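GDP-L-fucose synthase (Campylobacter jejuni subsp. jejuni serotype O:2, PDB 7M13) binds NADP(H) and acts as a GDP-D-glycero-L-gluco-heptose synthase in capsular polysaccharide biosynthesis, as a member of the NAD(P)-dependent epimerase/dehydratase family. Local coordinates at residues B[113-118]-B[317-322]; B[166-171]-B[241-246]; B[175-180]-B[340-345]. All coordinates share one frame; numbering follows the deposited sequence.

Interaction 1: residues B[113-118]-B[317-322]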
loop_
_atom_site.group_PDB
_atom_site.type_symbol
_atom_site.label_atom_id
_atom_site.label_comp_id
_atom_site.label_asym_id
_atom_site.label_seq_id
_atom_site.Cartn_x
_atom_site.Cartn_y
_atom_site.Cartn_z
ATOM N N TYR B 113 11.991 6.616 -3.345
ATOM C CA TYR B 113 11.493 6.620 -1.952
ATOM C C TYR B 113 10.721 5.332 -1.679
ATOM O O TYR B 113 10.424 5.078 -0.485
ATOM C CB TYR B 113 10.612 7.833 -1.668
ATOM C CG TYR B 113 11.361 9.136 -1.509
ATOM C CD1 TYR B 113 12.384 9.280 -0.586
ATOM C CD2 TYR B 113 10.998 10.238 -2.249
ATOM C CE1 TYR B 113 13.041 10.488 -0.412
ATOM C CE2 TYR B 113 11.647 11.453 -2.094
ATOM C CZ TYR B 113 12.679 11.571 -1.186
ATOM O OH TYR B 113 13.297 12.774 -1.035
ATOM N N MET B 114 10.557 4.480 -2.697
ATOM C CA MET B 114 9.863 3.173 -2.527
ATOM C C MET B 114 10.865 2.117 -2.031
ATOM O O MET B 114 10.437 0.975 -1.774
ATOM C CB MET B 114 9.247 2.704 -3.849
ATOM C CG MET B 114 10.139 1.755 -4.627
ATOM S SD MET B 114 9.444 1.310 -6.240
ATOM C CE MET B 114 8.523 2.798 -6.623
ATOM N N TYR B 115 12.144 2.495 -1.907
ATOM C CA TYR B 115 13.216 1.607 -1.448
ATOM C C TYR B 115 13.608 1.923 -0.017
ATOM O O TYR B 115 13.549 3.076 0.418
ATOM C CB TYR B 115 14.419 1.673 -2.390
ATOM C CG TYR B 115 14.186 1.026 -3.720
ATOM C CD1 TYR B 115 13.889 -0.322 -3.873
ATOM C CD2 TYR B 115 14.292 1.788 -4.876
ATOM C CE1 TYR B 115 13.714 -0.893 -5.124
ATOM C CE2 TYR B 115 14.127 1.228 -6.129
ATOM C CZ TYR B 115 13.816 -0.111 -6.253
ATOM O OH TYR B 115 13.647 -0.664 -7.480
ATOM N N PRO B 116 14.116 0.916 0.719
ATOM C CA PRO B 116 14.554 1.118 2.098
ATOM C C PRO B 116 15.606 2.230 2.191
ATOM O O PRO B 116 16.482 2.280 1.341
ATOM C CB PRO B 116 15.160 -0.218 2.518
ATOM C CG PRO B 116 14.472 -1.242 1.617
ATOM C CD PRO B 116 14.272 -0.493 0.304
ATOM N N GLU B 117 15.524 3.068 3.227
ATOM C CA GLU B 117 16.471 4.188 3.439
ATOM C C GLU B 117 17.910 3.635 3.434
ATOM O O GLU B 117 18.774 4.249 2.817
ATOM C CB GLU B 117 16.123 4.846 4.777
ATOM C CG GLU B 117 17.059 5.974 5.161
ATOM C CD GLU B 117 16.545 6.796 6.329
ATOM O OE1 GLU B 117 15.843 6.233 7.177
ATOM O OE2 GLU B 117 16.869 7.984 6.378
ATOM N N ASN B 118 18.117 2.494 4.057
ATOM C CA ASN B 118 19.499 1.995 4.292
ATOM C C ASN B 118 19.830 0.869 3.311
ATOM O O ASN B 118 20.870 0.195 3.511
ATOM C CB ASN B 118 19.675 1.570 5.746
ATOM C CG ASN B 118 19.660 2.745 6.703
ATOM O OD1 ASN B 118 20.217 3.802 6.414
ATOM N ND2 ASN B 118 18.980 2.585 7.823
ATOM N N ARG B 317 21.639 8.026 -3.164
ATOM C CA ARG B 317 20.670 7.117 -3.822
ATOM C C ARG B 317 21.069 7.010 -5.277
ATOM O O ARG B 317 21.151 8.048 -5.946
ATOM C CB ARG B 317 19.209 7.597 -3.784
ATOM C CG ARG B 317 18.699 7.897 -2.391
ATOM C CD ARG B 317 18.632 6.579 -1.646
ATOM N NE ARG B 317 17.279 6.082 -1.631
ATOM C CZ ARG B 317 16.893 5.020 -0.941
ATOM N NH1 ARG B 317 15.612 4.715 -0.911
ATOM N NH2 ARG B 317 17.778 4.280 -0.299
ATOM N N LEU B 318 21.261 5.794 -5.766
ATOM C CA LEU B 318 21.628 5.556 -7.170
ATOM C C LEU B 318 20.963 4.257 -7.573
ATOM O O LEU B 318 21.212 3.248 -6.876
ATOM C CB LEU B 318 23.159 5.416 -7.250
ATOM C CG LEU B 318 23.714 4.914 -8.577
ATOM C CD1 LEU B 318 23.349 5.851 -9.703
ATOM C CD2 LEU B 318 25.220 4.732 -8.483
ATOM N N MET B 319 20.228 4.270 -8.675
ATOM C CA MET B 319 19.615 3.030 -9.211
ATOM C C MET B 319 20.662 2.119 -9.846
ATOM O O MET B 319 21.503 2.595 -10.609
ATOM C CB MET B 319 18.562 3.330 -10.268
ATOM C CG MET B 319 17.326 4.057 -9.784
ATOM S SD MET B 319 16.652 3.372 -8.273
ATOM C CE MET B 319 15.102 4.273 -8.275
ATOM N N ASP B 320 20.518 0.817 -9.666
ATOM C CA ASP B 320 21.138 -0.207 -10.531
ATOM C C ASP B 320 20.236 -0.327 -11.758
ATOM O O ASP B 320 19.062 -0.703 -11.561
ATOM C CB ASP B 320 21.269 -1.521 -9.769
ATOM C CG ASP B 320 22.076 -2.563 -10.520
ATOM O OD1 ASP B 320 22.056 -2.538 -11.760
ATOM O OD2 ASP B 320 22.756 -3.362 -9.872
ATOM N N CYS B 321 20.717 0.083 -12.927
ATOM C CA CYS B 321 19.945 0.046 -14.187
ATOM C C CYS B 321 20.319 -1.169 -15.029
ATOM O O CYS B 321 20.060 -1.170 -16.246
ATOM C CB CYS B 321 20.131 1.346 -14.937
ATOM S SG CYS B 321 19.307 2.730 -14.095
ATOM N N SER B 322 20.922 -2.197 -14.448
ATOM C CA SER B 322 21.285 -3.422 -15.205
ATOM C C SER B 322 20.058 -4.040 -15.894
ATOM O O SER B 322 20.147 -4.518 -17.043
ATOM C CB SER B 322 21.990 -4.432 -14.324
ATOM O OG SER B 322 23.169 -3.872 -13.765
#

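Interaction 2: residues B[166-171]-B[241-246]. With NAP (NADP nicotinamide-adenine-dinucleotide phosphate), chain E.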
loop_
_atom_site.group_PDB
_atom_site.type_symbol
_atom_site.label_atom_id
_atom_site.label_comp_id
_atom_site.label_asym_id
_atom_site.label_seq_id
_atom_site.Cartn_x
_atom_site.Cartn_y
_atom_site.Cartn_z
ATOM N N VAL B 166 10.949 3.174 -12.307
ATOM C CA VAL B 166 11.276 3.833 -11.025
ATOM C C VAL B 166 12.520 4.701 -11.196
ATOM O O VAL B 166 13.526 4.179 -11.667
ATOM C CB VAL B 166 11.478 2.786 -9.920
ATOM C CG1 VAL B 166 11.632 3.440 -8.564
ATOM C CG2 VAL B 166 10.329 1.773 -9.913
ATOM N N LEU B 167 12.454 5.959 -10.771
ATOM C CA LEU B 167 13.584 6.907 -10.884
ATOM C C LEU B 167 13.784 7.648 -9.568
ATOM O O LEU B 167 12.914 7.610 -8.677
ATOM C CB LEU B 167 13.341 7.899 -12.024
ATOM C CG LEU B 167 12.096 8.776 -11.924
ATOM C CD1 LEU B 167 12.387 10.155 -12.488
ATOM C CD2 LEU B 167 10.928 8.159 -12.656
ATOM N N ASN B 168 14.910 8.355 -9.473
ATOM C CA ASN B 168 15.278 9.118 -8.266
ATOM C C ASN B 168 15.077 10.632 -8.414
ATOM O O ASN B 168 14.487 11.211 -7.513
ATOM C CB ASN B 168 16.727 8.810 -7.891
ATOM C CG ASN B 168 16.807 7.490 -7.159
ATOM O OD1 ASN B 168 16.009 7.242 -6.253
ATOM N ND2 ASN B 168 17.819 6.688 -7.471
ATOM N N ASN B 169 15.611 11.268 -9.459
ATOM C CA ASN B 169 15.527 12.748 -9.591
ATOM C C ASN B 169 15.358 13.086 -11.057
ATOM O O ASN B 169 16.210 12.723 -11.855
ATOM C CB ASN B 169 16.755 13.510 -9.065
ATOM C CG ASN B 169 16.976 13.346 -7.584
ATOM O OD1 ASN B 169 16.264 13.941 -6.780
ATOM N ND2 ASN B 169 17.929 12.486 -7.244
ATOM N N LEU B 170 14.275 13.779 -11.388
ATOM C CA LEU B 170 13.974 14.212 -12.757
ATOM C C LEU B 170 14.431 15.656 -12.918
ATOM O O LEU B 170 14.352 16.441 -11.958
ATOM C CB LEU B 170 12.470 14.060 -12.969
ATOM C CG LEU B 170 11.972 14.292 -14.382
ATOM C CD1 LEU B 170 12.516 13.273 -15.357
ATOM C CD2 LEU B 170 10.443 14.264 -14.362
ATOM N N TYR B 171 14.905 15.957 -14.105
ATOM C CA TYR B 171 15.091 17.354 -14.550
ATOM C C TYR B 171 14.754 17.338 -16.025
ATOM O O TYR B 171 14.437 16.301 -16.575
ATOM C CB TYR B 171 16.502 17.857 -14.211
ATOM C CG TYR B 171 17.606 17.346 -15.099
ATOM C CD1 TYR B 171 18.038 16.026 -15.057
ATOM C CD2 TYR B 171 18.232 18.179 -16.022
ATOM C CE1 TYR B 171 19.030 15.539 -15.895
ATOM C CE2 TYR B 171 19.253 17.717 -16.835
ATOM C CZ TYR B 171 19.658 16.396 -16.791
ATOM O OH TYR B 171 20.643 15.944 -17.611
ATOM N N ARG B 241 25.543 12.621 -2.620
ATOM C CA ARG B 241 25.484 12.197 -4.041
ATOM C C ARG B 241 24.025 12.087 -4.484
ATOM O O ARG B 241 23.179 11.689 -3.682
ATOM C CB ARG B 241 26.230 10.883 -4.266
ATOM C CG ARG B 241 27.675 10.931 -3.782
ATOM C CD ARG B 241 28.479 9.700 -4.134
ATOM N NE ARG B 241 28.757 9.640 -5.546
ATOM C CZ ARG B 241 29.677 10.336 -6.195
ATOM N NH1 ARG B 241 30.472 11.179 -5.544
ATOM N NH2 ARG B 241 29.807 10.183 -7.499
ATOM N N ARG B 242 23.774 12.415 -5.741
ATOM C CA ARG B 242 22.437 12.276 -6.361
ATOM C C ARG B 242 22.616 11.816 -7.800
ATOM O O ARG B 242 23.661 12.149 -8.405
ATOM C CB ARG B 242 21.720 13.626 -6.357
ATOM C CG ARG B 242 21.038 13.965 -5.045
ATOM C CD ARG B 242 20.381 15.312 -5.187
ATOM N NE ARG B 242 19.977 15.853 -3.904
ATOM C CZ ARG B 242 20.718 16.654 -3.148
ATOM N NH1 ARG B 242 20.233 17.099 -2.000
ATOM N NH2 ARG B 242 21.927 17.015 -3.547
ATOM N N GLU B 243 21.634 11.055 -8.296
ATOM C CA GLU B 243 21.479 10.570 -9.673
ATOM C C GLU B 243 20.422 11.483 -10.299
ATOM O O GLU B 243 19.538 11.949 -9.546
ATOM C CB GLU B 243 20.923 9.141 -9.638
ATOM C CG GLU B 243 20.879 8.487 -10.981
ATOM C CD GLU B 243 20.166 7.169 -10.983
ATOM O OE1 GLU B 243 19.500 6.760 -9.914
ATOM O OE2 GLU B 243 20.273 6.522 -12.029
ATOM N N PHE B 244 20.520 11.760 -11.592
ATOM C CA PHE B 244 19.507 12.572 -12.306
ATOM C C PHE B 244 19.168 11.875 -13.609
ATOM O O PHE B 244 20.004 11.154 -14.206
ATOM C CB PHE B 244 20.005 13.996 -12.582
ATOM C CG PHE B 244 20.387 14.757 -11.349
ATOM C CD1 PHE B 244 19.448 15.501 -10.662
ATOM C CD2 PHE B 244 21.693 14.726 -10.875
ATOM C CE1 PHE B 244 19.780 16.190 -9.507
ATOM C CE2 PHE B 244 22.021 15.425 -9.723
ATOM C CZ PHE B 244 21.071 16.145 -9.041
ATOM N N ILE B 245 17.935 12.082 -14.069
ATOM C CA ILE B 245 17.528 11.636 -15.416
ATOM C C ILE B 245 16.829 12.824 -16.066
ATOM O O ILE B 245 15.964 13.444 -15.433
ATOM C CB ILE B 245 16.684 10.339 -15.406
ATOM C CG1 ILE B 245 16.444 9.841 -16.834
ATOM C CG2 ILE B 245 15.391 10.509 -14.608
ATOM C CD1 ILE B 245 15.717 8.507 -16.947
ATOM N N HIS B 246 17.235 13.111 -17.294
ATOM C CA HIS B 246 16.612 14.176 -18.095
ATOM C C HIS B 246 15.266 13.663 -18.593
ATOM O O HIS B 246 15.195 12.509 -19.045
ATOM C CB HIS B 246 17.564 14.563 -19.221
ATOM C CG HIS B 246 17.146 15.774 -19.975
ATOM N ND1 HIS B 246 16.186 15.730 -20.956
ATOM C CD2 HIS B 246 17.549 17.067 -19.876
ATOM C CE1 HIS B 246 16.019 16.950 -21.451
ATOM N NE2 HIS B 246 16.867 17.797 -20.812
HETATM P PA NAP E . 4.972 16.988 -11.651
HETATM O O1A NAP E . 4.930 17.225 -10.171
HETATM O O2A NAP E . 5.844 17.907 -12.472
HETATM O O5B NAP E . 3.543 17.055 -12.298
HETATM C C5B NAP E . 2.449 16.339 -11.727
HETATM C C4B NAP E . 1.238 16.687 -12.534
HETATM O O4B NAP E . 0.144 15.890 -12.023
HETATM C C3B NAP E . 0.800 18.163 -12.435
HETATM O O3B NAP E . 0.675 18.712 -13.742
HETATM C C2B NAP E . -0.510 18.095 -11.659
HETATM O O2B NAP E . -1.484 19.047 -12.089
HETATM C C1B NAP E . -1.013 16.699 -12.012
HETATM N N9A NAP E . -1.939 16.203 -11.017
HETATM C C8A NAP E . -1.714 15.986 -9.692
HETATM N N7A NAP E . -2.786 15.644 -9.018
HETATM C C5A NAP E . -3.789 15.646 -9.964
HETATM C C6A NAP E . -5.167 15.380 -9.870
HETATM N N6A NAP E . -5.800 15.091 -8.728
HETATM N N1A NAP E . -5.885 15.484 -11.011
HETATM C C2A NAP E . -5.258 15.806 -12.150
HETATM N N3A NAP E . -3.968 16.085 -12.350
HETATM C C4A NAP E . -3.287 15.993 -11.201
HETATM O O3 NAP E . 5.422 15.477 -11.909
HETATM P PN NAP E . 6.825 14.939 -12.410
HETATM O O1N NAP E . 7.883 15.573 -11.593
HETATM O O2N NAP E . 6.836 15.086 -13.880
HETATM O O5D NAP E . 6.700 13.384 -12.012
HETATM C C5D NAP E . 6.204 12.442 -12.935
HETATM C C4D NAP E . 6.255 11.090 -12.281
HETATM O O4D NAP E . 7.636 10.735 -11.997
HETATM C C3D NAP E . 5.497 10.985 -10.951
HETATM O O3D NAP E . 4.908 9.686 -10.803
HETATM C C2D NAP E . 6.603 11.213 -9.960
HETATM O O2D NAP E . 6.303 10.745 -8.649
HETATM C C1D NAP E . 7.751 10.461 -10.602
HETATM N N1N NAP E . 9.053 10.921 -10.070
HETATM C C2N NAP E . 9.480 12.210 -10.230
HETATM C C3N NAP E . 10.633 12.630 -9.658
HETATM C C7N NAP E . 11.139 14.023 -9.787
HETATM O O7N NAP E . 12.290 14.284 -9.381
HETATM N N7N NAP E . 10.337 14.927 -10.342
HETATM C C4N NAP E . 11.462 11.696 -8.923
HETATM C C5N NAP E . 10.971 10.339 -8.830
HETATM C C6N NAP E . 9.808 10.027 -9.314
HETATM P P2B NAP E . -1.391 20.586 -11.601
HETATM O O1X NAP E . -0.286 21.160 -12.442
HETATM O O2X NAP E . -1.170 20.631 -10.154
HETATM O O3X NAP E . -2.778 21.157 -11.954
#

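Interaction 3: residues B[175-180]-B[340-345]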
loop_
_atom_site.group_PDB
_atom_site.type_symbol
_atom_site.label_atom_id
_atom_site.label_comp_id
_atom_site.label_asym_id
_atom_site.label_seq_id
_atom_site.Cartn_x
_atom_site.Cartn_y
_atom_site.Cartn_z
ATOM N N ALA B 175 11.579 22.332 -17.394
ATOM C CA ALA B 175 11.519 21.887 -15.982
ATOM C C ALA B 175 10.689 22.862 -15.148
ATOM O O ALA B 175 10.256 23.906 -15.681
ATOM C CB ALA B 175 12.917 21.767 -15.418
ATOM N N ASN B 176 10.491 22.521 -13.873
ATOM C CA ASN B 176 9.785 23.366 -12.885
ATOM C C ASN B 176 10.882 24.015 -12.030
ATOM O O ASN B 176 11.577 23.298 -11.288
ATOM C CB ASN B 176 8.718 22.537 -12.163
ATOM C CG ASN B 176 8.068 23.246 -10.995
ATOM O OD1 ASN B 176 8.563 24.257 -10.500
ATOM N ND2 ASN B 176 6.948 22.714 -10.545
ATOM N N PHE B 177 11.071 25.327 -12.207
ATOM C CA PHE B 177 12.190 26.102 -11.618
ATOM C C PHE B 177 11.736 26.834 -10.353
ATOM O O PHE B 177 12.499 27.698 -9.885
ATOM C CB PHE B 177 12.730 27.092 -12.646
ATOM C CG PHE B 177 13.279 26.440 -13.884
ATOM C CD1 PHE B 177 14.558 25.894 -13.888
ATOM C CD2 PHE B 177 12.538 26.410 -15.052
ATOM C CE1 PHE B 177 15.066 25.306 -15.039
ATOM C CE2 PHE B 177 13.055 25.830 -16.200
ATOM C CZ PHE B 177 14.317 25.284 -16.194
ATOM N N ASP B 178 10.568 26.482 -9.800
ATOM C CA ASP B 178 10.053 27.065 -8.531
ATOM C C ASP B 178 11.008 26.707 -7.381
ATOM O O ASP B 178 11.472 25.543 -7.323
ATOM C CB ASP B 178 8.616 26.615 -8.247
ATOM C CG ASP B 178 7.620 27.108 -9.279
ATOM O OD1 ASP B 178 6.421 26.779 -9.142
ATOM O OD2 ASP B 178 8.052 27.816 -10.215
ATOM N N PHE B 179 11.309 27.693 -6.522
ATOM C CA PHE B 179 12.203 27.561 -5.338
ATOM C C PHE B 179 11.495 26.766 -4.236
ATOM O O PHE B 179 10.270 26.919 -4.079
ATOM C CB PHE B 179 12.603 28.930 -4.778
ATOM C CG PHE B 179 13.645 29.671 -5.577
ATOM C CD1 PHE B 179 14.950 29.206 -5.642
ATOM C CD2 PHE B 179 13.324 30.844 -6.247
ATOM C CE1 PHE B 179 15.907 29.888 -6.377
ATOM C CE2 PHE B 179 14.281 31.522 -6.983
ATOM C CZ PHE B 179 15.570 31.042 -7.045
ATOM N N GLY B 180 12.268 25.987 -3.482
ATOM C CA GLY B 180 11.810 25.226 -2.304
ATOM C C GLY B 180 10.858 24.093 -2.669
ATOM O O GLY B 180 10.037 23.737 -1.813
ATOM N N LYS B 340 22.854 22.019 -19.878
ATOM C CA LYS B 340 22.961 23.015 -20.977
ATOM C C LYS B 340 21.598 23.156 -21.670
ATOM O O LYS B 340 21.131 24.311 -21.802
ATOM C CB LYS B 340 24.046 22.616 -21.973
ATOM C CG LYS B 340 25.462 23.020 -21.598
ATOM C CD LYS B 340 26.409 22.927 -22.780
ATOM C CE LYS B 340 27.774 23.514 -22.499
ATOM N NZ LYS B 340 28.853 22.587 -22.913
ATOM N N MET B 341 20.975 22.037 -22.086
ATOM C CA MET B 341 19.660 22.059 -22.776
ATOM C C MET B 341 18.665 22.814 -21.885
ATOM O O MET B 341 17.888 23.632 -22.417
ATOM C CB MET B 341 19.122 20.649 -23.056
ATOM C CG MET B 341 20.028 19.777 -23.908
ATOM S SD MET B 341 19.484 18.026 -23.865
ATOM C CE MET B 341 18.001 18.174 -24.859
ATOM N N MET B 342 18.655 22.514 -20.577
ATOM C CA MET B 342 17.694 23.082 -19.602
ATOM C C MET B 342 17.951 24.595 -19.457
ATOM O O MET B 342 16.965 25.371 -19.437
ATOM C CB MET B 342 17.813 22.371 -18.248
ATOM C CG MET B 342 16.779 22.836 -17.240
ATOM S SD MET B 342 16.721 21.855 -15.697
ATOM C CE MET B 342 18.428 21.935 -15.158
ATOM N N TYR B 343 19.217 25.020 -19.399
ATOM C CA TYR B 343 19.576 26.458 -19.225
ATOM C C TYR B 343 19.162 27.251 -20.471
ATOM O O TYR B 343 18.601 28.348 -20.327
ATOM C CB TYR B 343 21.064 26.662 -18.920
ATOM C CG TYR B 343 21.398 28.059 -18.438
ATOM C CD1 TYR B 343 20.614 28.700 -17.490
ATOM C CD2 TYR B 343 22.500 28.746 -18.935
ATOM C CE1 TYR B 343 20.904 29.983 -17.050
ATOM C CE2 TYR B 343 22.802 30.033 -18.509
ATOM C CZ TYR B 343 22.006 30.649 -17.560
ATOM O OH TYR B 343 22.292 31.907 -17.120
ATOM N N GLU B 344 19.409 26.714 -21.666
ATOM C CA GLU B 344 19.008 27.379 -22.933
ATOM C C GLU B 344 17.502 27.655 -22.880
ATOM O O GLU B 344 17.106 28.801 -23.163
ATOM C CB GLU B 344 19.417 26.541 -24.143
ATOM C CG GLU B 344 20.925 26.455 -24.325
ATOM C CD GLU B 344 21.620 27.794 -24.528
ATOM O OE1 GLU B 344 22.185 28.327 -23.546
ATOM O OE2 GLU B 344 21.595 28.302 -25.670
ATOM N N TRP B 345 16.682 26.669 -22.500
ATOM C CA TRP B 345 15.212 26.867 -22.413
ATOM C C TRP B 345 14.914 27.893 -21.318
ATOM O O TRP B 345 14.014 28.735 -21.525
ATOM C CB TRP B 345 14.425 25.570 -22.175
ATOM C CG TRP B 345 12.949 25.816 -22.280
ATOM C CD1 TRP B 345 12.258 26.098 -23.423
ATOM C CD2 TRP B 345 11.994 25.892 -21.203
ATOM N NE1 TRP B 345 10.936 26.308 -23.140
ATOM C CE2 TRP B 345 10.742 26.185 -21.788
ATOM C CE3 TRP B 345 12.062 25.718 -19.817
ATOM C CZ2 TRP B 345 9.577 26.310 -21.032
ATOM C CZ3 TRP B 345 10.909 25.841 -19.068
ATOM C CH2 TRP B 345 9.685 26.135 -19.669
#

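Interaction 1: residues B[113-118]-B[317-322]
Arg317 illustrates how one guanidinium can grip a loop through main-chain carbonyls. Its chain leaves with CG anti to the carbonyl carbon and bends about its CB-CG and CG-CD bonds, which turns the edge of the guanidinium to the turn at Tyr115 and Pro116. NH2 donates to Pro116 O at 2.9 Å in a nearly straight bond (163°), and NH1 donates to Tyr115 O at 3.0 Å, approaching from above that carbonyl plane at a more bent angle. Both oxygens lie near the guanidinium plane, and NH1 adds a weak bond to Pro116 O as well as one to Gly112 O.

The tight part continues at the ring of Tyr115. The methyl CE of Met319, bent inward at its second torsion (-46°), meets CE2 of Tyr115 at 3.9 Å in the plane of the ring, and the sulfur beside it makes an oblique Met-aromatic contact. CG of Met114 lies 4.1 Å above the centre of one face of the same ring, and the hydroxyl is hydrogen-bonded to Asn278. Glu117 marks the looser side: its CB points away from the 317-322 segment, and its extended side chain is partly exposed. The contact thus joins the loop after strand 105-111, a strand that ends at Ser111, a residue predicted to matter for catalysis, to the loop before helix 322-326.

The acceptors in Tyr115, Pro116 and Gly112 are neutral main-chain carbonyls. Their dipoles probably stabilise the cation, and the in-plane N-H bonds to Tyr115 and Pro116 fix the rotation of the guanidinium.

Interaction 2: residues B[166-171]-B[241-246]
Leu170 ties the sheet to the cofactor. Its backbone N gives an almost linear bond (173°) to the nicotinamide carboxamide oxygen O7N of NADP, 2.9 Å away, and its CB sits 3.4 Å from the amide carbon C7N. CG stands anti to the backbone N (chi1 -173°), and from it the two methyls diverge: CD1 rests 3.5 Å from Ile245 O and close to the CG2 branch of that isoleucine, whereas CD2 reaches to 3.7 Å from O2N of the cofactor's pyrophosphate. Strands 162-171 and 241-246 are parallel neighbours in the Rossmann-type sheet, and the cofactor lies, as in this fold generally, at the carboxyl ends of its strands. Their register is set by Ile245 N donating to Asn169 O at 2.9 Å and by Tyr171 N donating to Ile245 O. Before this pairing, Asn169 ND2 meets Glu243 O end-on at 2.9 Å. Asn168 ND2 likewise reaches Glu243 OE1 at 3.0 Å, an oxygen that also accepts from Met319 N. On the sheet face away from Leu170, His246 turns its edge to the Tyr171 ring in a T-shaped pair (planes 88° apart), His246 CD2 lying 3.5 Å from Tyr171 CE2, while His246 ND1 caps the next helix at Asp248 N.

Interaction 3: residues B[175-180]-B[340-345]
Three first torsions assemble this small apolar cluster. Phe177 sets its CG anti to the carbonyl carbon (chi1 -61°), and Met342 and Trp345, three residues apart on one helix, both set theirs anti to the backbone N (-175° and -173°), so that the two helical side chains receive the rim of the phenyl ring between them. CZ of Phe177 touches Met342 CG at 3.6 Å, near the plane of the ring, and the sulfur next to it completes an oblique Met-aromatic contact. On the neighbouring side of the rim, CE2 of Phe177 meets CZ3 of Trp345 edge to edge at 3.6 Å. The elements joined are the loop that leaves strand 162-171 for helix 184-199 and the helix 335-347 near the carboxyl end of the chain. Ala175 enters from the same loop, its CB 3.8 Å from Met342 SD and also above the Phe177 ring face, offset toward the rim. An Asx turn, in which Asn176 OD1 accepts from Asp178 N at 3.1 Å, folds the loop around Phe177. Beyond the cluster, Tyr346 adds an edge-to-face partner for Phe177, and Lys174 makes a cation-pi contact with Trp345.

From the N terminus, the chain first supplies 113-118, just past strand 105-111, and its partner comes only at 317-322, so interaction 1 closes a loop of about 200 residues. Inside that loop lies the whole of interaction 2, pairing 166-171 with 241-246. Segment 175-180 follows between these two strands, yet its partner, 340-345, lies beyond both other contacts, so interaction 3 crosses each of them. Interactions 1 and 2 touch through Met319, which packs on Val166. Interactions 2 and 3 meet where Met342 CE packs on Tyr171. The central strand pair thus adjoins a loop junction and a helix junction on opposite sides of the chain's centre.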